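Local structure of putative dihydrodipicolinate synthase family protein (Coccidioides immitis, 3QFE) at residues S91-Q94 with V95-I99; Y267-A270 with I271-K275. The protein is of unknown function but belongs to the dihydrodipicolinate synthase family, whose members are built on a TIM barrel. All blocks are in the same frame, centred on the assembly; numbering follows the deposited sequence.

Overall arrangement
The two contacts lie on opposite sides of the chain's centre, with about 33 Å between their own centres and about 24 Å between nearest atoms, and share no element. Contact 1 is the first turns of helix 92-105, one of the outer helices of the barrel, and is a surface contact: its side chains are mostly polar, with a capping box at the start, a loose Arg93–Glu97 ion pair and bound waters. Contact 2, largely buried, joins helix 262-271 to the short helix 273-276, beyond the last barrel strand 216-218; alanines, Ile271 and two aromatic rings dominate there. Backbone bonding differs as well, uniform from i to i+4 in contact 1 and irregular across the break in contact 2.

Contact 1: S91-Q94 with V95-I99; sequences STRQ and VLEHI
Val95 N donates to Ser91 O at 3.1 Å, the first of four successive i to i+4 bonds that carry the opening turns of helix 92-105 on to His98. Ahead of them, Ser91 and Gln94 make a capping box: Ser91 N donates to Gln94 OE1 (3.0 Å), and Gln94 N returns a weak bond to Ser91 OG (3.3 Å). Gln94 can reach back because CG lies beside its own backbone N (chi1 -71°) and the chain then runs on extended. One turn apart, Arg93 and Glu97 pair by charge alone: NH1 and OE2 are 3.9 Å apart, the guanidinium and carboxylate planes stand 79° to each other, and no N-H aims at the oxygen. Water 1 instead takes the in-plane N-H of Arg93 NH1, at 3.2 Å. The Thr92 and Leu96 side chains lie alongside each other, pointing the same way, with Thr92 CG2 4.1 Å from Leu96 CD1. The His98 ring sets one face over Gln94 O, 3.4 Å from CG, while ND1 bonds to Val87 O. Within the unit strand 83-86, helix 92-105, strand 109-112, Val95 packs inward on Val112, and Thr92 and Leu96 face helix 124-137.

Contact 2: Y267-A270 with I271-K275; sequences YAAA and IFSAK
Tyr267 and Ala268 meet Ile271 and Phe272 in a local, mostly buried contact where helix 262-271 ends and the chain turns into the short helix 273-276. The backbone records the break: Phe272 leaves the helical region with psi at -83°, and the regular bonding gives way. Ile271 N still donates to Tyr267 O at 3.1 Å. Phe272 N likewise donates to Ala268 O, but both bonds are bent at the hydrogen. Ala269 O accepts from Ala274 N, five residues on, in a straighter bond of 2.8 Å (165° at the hydrogen), which ties the second helix directly to the first; a further weak bond reaches the same oxygen from Phe272 N.

Ile271 carries the apolar part. Its CG1 sits between backbone N and carbonyl carbon (chi1 59°), which brings CD1 to Tyr267 CE2 and leaves CG2 near Tyr267 CZ, each 4.0 Å away. Both branches therefore meet the outer half of the phenol. On the other flank, Ile271 CG1 lies 3.8 Å above the plane of the Phe272 ring, displaced toward its rim.

In this TIM-barrel family chain the two helices come after the eighth parallel strand, 216-218. Phe272 reaches back along the first helix, with CD2 3.2 Å from Ala268 O, and its ring also meets Phe225 and touches Met307 and Ala311 of helix 297-317. Ser273 OG comes 3.7 Å from Ala269 CB, and both residues touch Tyr37 of helix 31-42. The polar ends look outside the contact, Tyr267 OH bonding to Arg304 NH1 and Ser273 OG to Asn223 O.

Contact 1: S91-Q94 with V95-I99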
loop_
_atom_site.group_PDB
_atom_site.type_symbol
_atom_site.label_atom_id
_atom_site.label_comp_id
_atom_site.label_asym_id
_atom_site.label_seq_id
_atom_site.Cartn_x
_atom_site.Cartn_y
_atom_site.Cartn_z
ATOM N N SER A 91 -20.170 -6.527 0.456
ATOM C CA SER A 91 -20.640 -7.894 0.211
ATOM C C SER A 91 -19.661 -8.694 -0.651
ATOM O O SER A 91 -18.815 -8.129 -1.320
ATOM C CB SER A 91 -22.013 -7.877 -0.450
ATOM O OG SER A 91 -21.921 -7.330 -1.758
ATOM N N THR A 92 -19.803 -10.008 -0.623
ATOM C CA THR A 92 -19.055 -10.916 -1.481
ATOM C C THR A 92 -19.262 -10.596 -2.961
ATOM O O THR A 92 -18.329 -10.676 -3.757
ATOM C CB THR A 92 -19.500 -12.344 -1.210
ATOM O OG1 THR A 92 -19.433 -12.581 0.203
ATOM C CG2 THR A 92 -18.631 -13.363 -1.955
ATOM N N ARG A 93 -20.479 -10.206 -3.327
ATOM C CA ARG A 93 -20.780 -9.867 -4.703
ATOM C C ARG A 93 -19.933 -8.680 -5.180
ATOM O O ARG A 93 -19.311 -8.732 -6.242
ATOM C CB ARG A 93 -22.278 -9.588 -4.853
ATOM C CG ARG A 93 -22.682 -8.931 -6.169
ATOM C CD ARG A 93 -23.112 -9.939 -7.222
ATOM N NE ARG A 93 -23.842 -9.219 -8.254
ATOM C CZ ARG A 93 -23.305 -8.767 -9.384
ATOM N NH1 ARG A 93 -22.017 -8.993 -9.672
ATOM N NH2 ARG A 93 -24.062 -8.089 -10.234
ATOM N N GLN A 94 -19.886 -7.622 -4.379
ATOM C CA GLN A 94 -19.085 -6.446 -4.716
ATOM C C GLN A 94 -17.612 -6.766 -4.774
ATOM O O GLN A 94 -16.930 -6.335 -5.692
ATOM C CB GLN A 94 -19.315 -5.342 -3.707
ATOM C CG GLN A 94 -20.663 -4.685 -3.782
ATOM C CD GLN A 94 -20.947 -3.914 -2.523
ATOM O OE1 GLN A 94 -20.425 -4.248 -1.444
ATOM N NE2 GLN A 94 -21.792 -2.892 -2.631
ATOM N N VAL A 95 -17.117 -7.538 -3.809
ATOM C CA VAL A 95 -15.714 -7.949 -3.802
ATOM C C VAL A 95 -15.337 -8.749 -5.050
ATOM O O VAL A 95 -14.310 -8.458 -5.662
ATOM C CB VAL A 95 -15.313 -8.704 -2.488
ATOM C CG1 VAL A 95 -13.843 -9.234 -2.559
ATOM C CG2 VAL A 95 -15.475 -7.762 -1.276
ATOM N N LEU A 96 -16.185 -9.703 -5.458
ATOM C CA LEU A 96 -15.907 -10.493 -6.667
ATOM C C LEU A 96 -15.941 -9.673 -7.948
ATOM O O LEU A 96 -15.135 -9.883 -8.850
ATOM C CB LEU A 96 -16.839 -11.700 -6.773
ATOM C CG LEU A 96 -16.502 -12.759 -5.733
ATOM C CD1 LEU A 96 -17.535 -13.865 -5.822
ATOM C CD2 LEU A 96 -15.049 -13.304 -5.880
ATOM N N GLU A 97 -16.866 -8.726 -8.031
ATOM C CA GLU A 97 -16.892 -7.814 -9.165
ATOM C C GLU A 97 -15.586 -6.982 -9.240
ATOM O O GLU A 97 -14.948 -6.922 -10.307
ATOM C CB GLU A 97 -18.145 -6.930 -9.094
ATOM C CG GLU A 97 -18.213 -5.837 -10.145
ATOM C CD GLU A 97 -19.551 -5.098 -10.114
ATOM O OE1 GLU A 97 -19.674 -4.052 -9.401
ATOM O OE2 GLU A 97 -20.475 -5.586 -10.790
ATOM N N HIS A 98 -15.173 -6.381 -8.112
ATOM C CA HIS A 98 -13.885 -5.683 -8.060
ATOM C C HIS A 98 -12.724 -6.582 -8.431
ATOM O O HIS A 98 -11.857 -6.179 -9.216
ATOM C CB HIS A 98 -13.602 -5.124 -6.674
ATOM C CG HIS A 98 -14.510 -4.010 -6.275
ATOM N ND1 HIS A 98 -14.675 -3.626 -4.964
ATOM C CD2 HIS A 98 -15.296 -3.190 -7.014
ATOM C CE1 HIS A 98 -15.520 -2.610 -4.911
ATOM N NE2 HIS A 98 -15.930 -2.345 -6.139
ATOM N N ILE A 99 -12.695 -7.795 -7.872
ATOM C CA ILE A 99 -11.622 -8.712 -8.214
ATOM C C ILE A 99 -11.563 -9.007 -9.723
ATOM O O ILE A 99 -10.505 -8.874 -10.331
ATOM C CB ILE A 99 -11.690 -10.026 -7.397
ATOM C CG1 ILE A 99 -11.335 -9.758 -5.915
ATOM C CG2 ILE A 99 -10.756 -11.057 -8.009
ATOM C CD1 ILE A 99 -11.532 -10.999 -4.980
HETATM O O HOH W 1 -20.512 -7.624 -12.104
HETATM O O HOH W 2 -18.632 -3.633 -6.978
#

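Contact 2: Y267-A270 with I271-K275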
loop_
_atom_site.group_PDB
_atom_site.type_symbol
_atom_site.label_atom_id
_atom_site.label_comp_id
_atom_site.label_asym_id
_atom_site.label_seq_id
_atom_site.Cartn_x
_atom_site.Cartn_y
_atom_site.Cartn_z
ATOM N N TYR A 267 -0.805 15.755 0.432
ATOM C CA TYR A 267 -0.150 17.058 0.319
ATOM C C TYR A 267 1.380 16.906 0.329
ATOM O O TYR A 267 2.104 17.608 -0.392
ATOM C CB TYR A 267 -0.628 18.025 1.409
ATOM C CG TYR A 267 0.164 19.308 1.412
ATOM C CD1 TYR A 267 -0.095 20.316 0.473
ATOM C CD2 TYR A 267 1.233 19.490 2.295
ATOM C CE1 TYR A 267 0.664 21.480 0.449
ATOM C CE2 TYR A 267 1.999 20.650 2.261
ATOM C CZ TYR A 267 1.707 21.641 1.341
ATOM O OH TYR A 267 2.474 22.792 1.303
ATOM N N ALA A 268 1.878 15.976 1.141
ATOM C CA ALA A 268 3.323 15.732 1.186
ATOM C C ALA A 268 3.785 15.190 -0.169
ATOM O O ALA A 268 4.776 15.637 -0.715
ATOM C CB ALA A 268 3.679 14.783 2.323
ATOM N N ALA A 269 3.036 14.243 -0.717
ATOM C CA ALA A 269 3.335 13.717 -2.048
ATOM C C ALA A 269 3.286 14.842 -3.073
ATOM O O ALA A 269 4.136 14.906 -3.962
ATOM C CB ALA A 269 2.361 12.626 -2.409
ATOM N N ALA A 270 2.321 15.757 -2.927
ATOM C CA ALA A 270 2.189 16.860 -3.868
ATOM C C ALA A 270 3.467 17.685 -3.921
ATOM O O ALA A 270 3.883 18.127 -5.000
ATOM C CB ALA A 270 1.010 17.739 -3.527
ATOM N N ILE A 271 4.103 17.920 -2.776
ATOM C CA ILE A 271 5.197 18.875 -2.805
ATOM C C ILE A 271 6.559 18.231 -2.873
ATOM O O ILE A 271 7.563 18.910 -3.074
ATOM C CB ILE A 271 5.106 19.928 -1.675
ATOM C CG1 ILE A 271 5.105 19.259 -0.294
ATOM C CG2 ILE A 271 3.896 20.859 -1.900
ATOM C CD1 ILE A 271 5.694 20.154 0.768
ATOM N N PHE A 272 6.600 16.915 -2.708
ATOM C CA PHE A 272 7.861 16.216 -2.808
ATOM C C PHE A 272 7.895 15.331 -4.039
ATOM O O PHE A 272 8.376 15.765 -5.088
ATOM C CB PHE A 272 8.192 15.487 -1.507
ATOM C CG PHE A 272 8.380 16.420 -0.344
ATOM C CD1 PHE A 272 9.416 17.374 -0.355
ATOM C CD2 PHE A 272 7.511 16.382 0.755
ATOM C CE1 PHE A 272 9.595 18.274 0.727
ATOM C CE2 PHE A 272 7.679 17.265 1.849
ATOM C CZ PHE A 272 8.721 18.219 1.833
ATOM N N SER A 273 7.338 14.129 -3.938
ATOM C CA SER A 273 7.408 13.155 -5.033
ATOM C C SER A 273 6.703 13.569 -6.337
ATOM O O SER A 273 7.240 13.343 -7.421
ATOM C CB SER A 273 6.857 11.809 -4.569
ATOM O OG SER A 273 5.498 11.982 -4.245
ATOM N N ALA A 274 5.517 14.157 -6.239
ATOM C CA ALA A 274 4.776 14.570 -7.439
ATOM C C ALA A 274 5.516 15.663 -8.213
ATOM O O ALA A 274 5.622 15.596 -9.434
ATOM C CB ALA A 274 3.348 15.012 -7.096
ATOM N N LYS A 275 6.043 16.657 -7.503
ATOM C CA LYS A 275 6.931 17.646 -8.105
ATOM C C LYS A 275 8.160 16.974 -8.702
ATOM O O LYS A 275 8.547 17.296 -9.844
ATOM C CB LYS A 275 7.331 18.764 -7.106
ATOM C CG LYS A 275 8.219 19.854 -7.738
ATOM C CD LYS A 275 8.823 20.779 -6.703
ATOM C CE LYS A 275 8.151 22.159 -6.649
ATOM N NZ LYS A 275 9.069 23.162 -5.950
#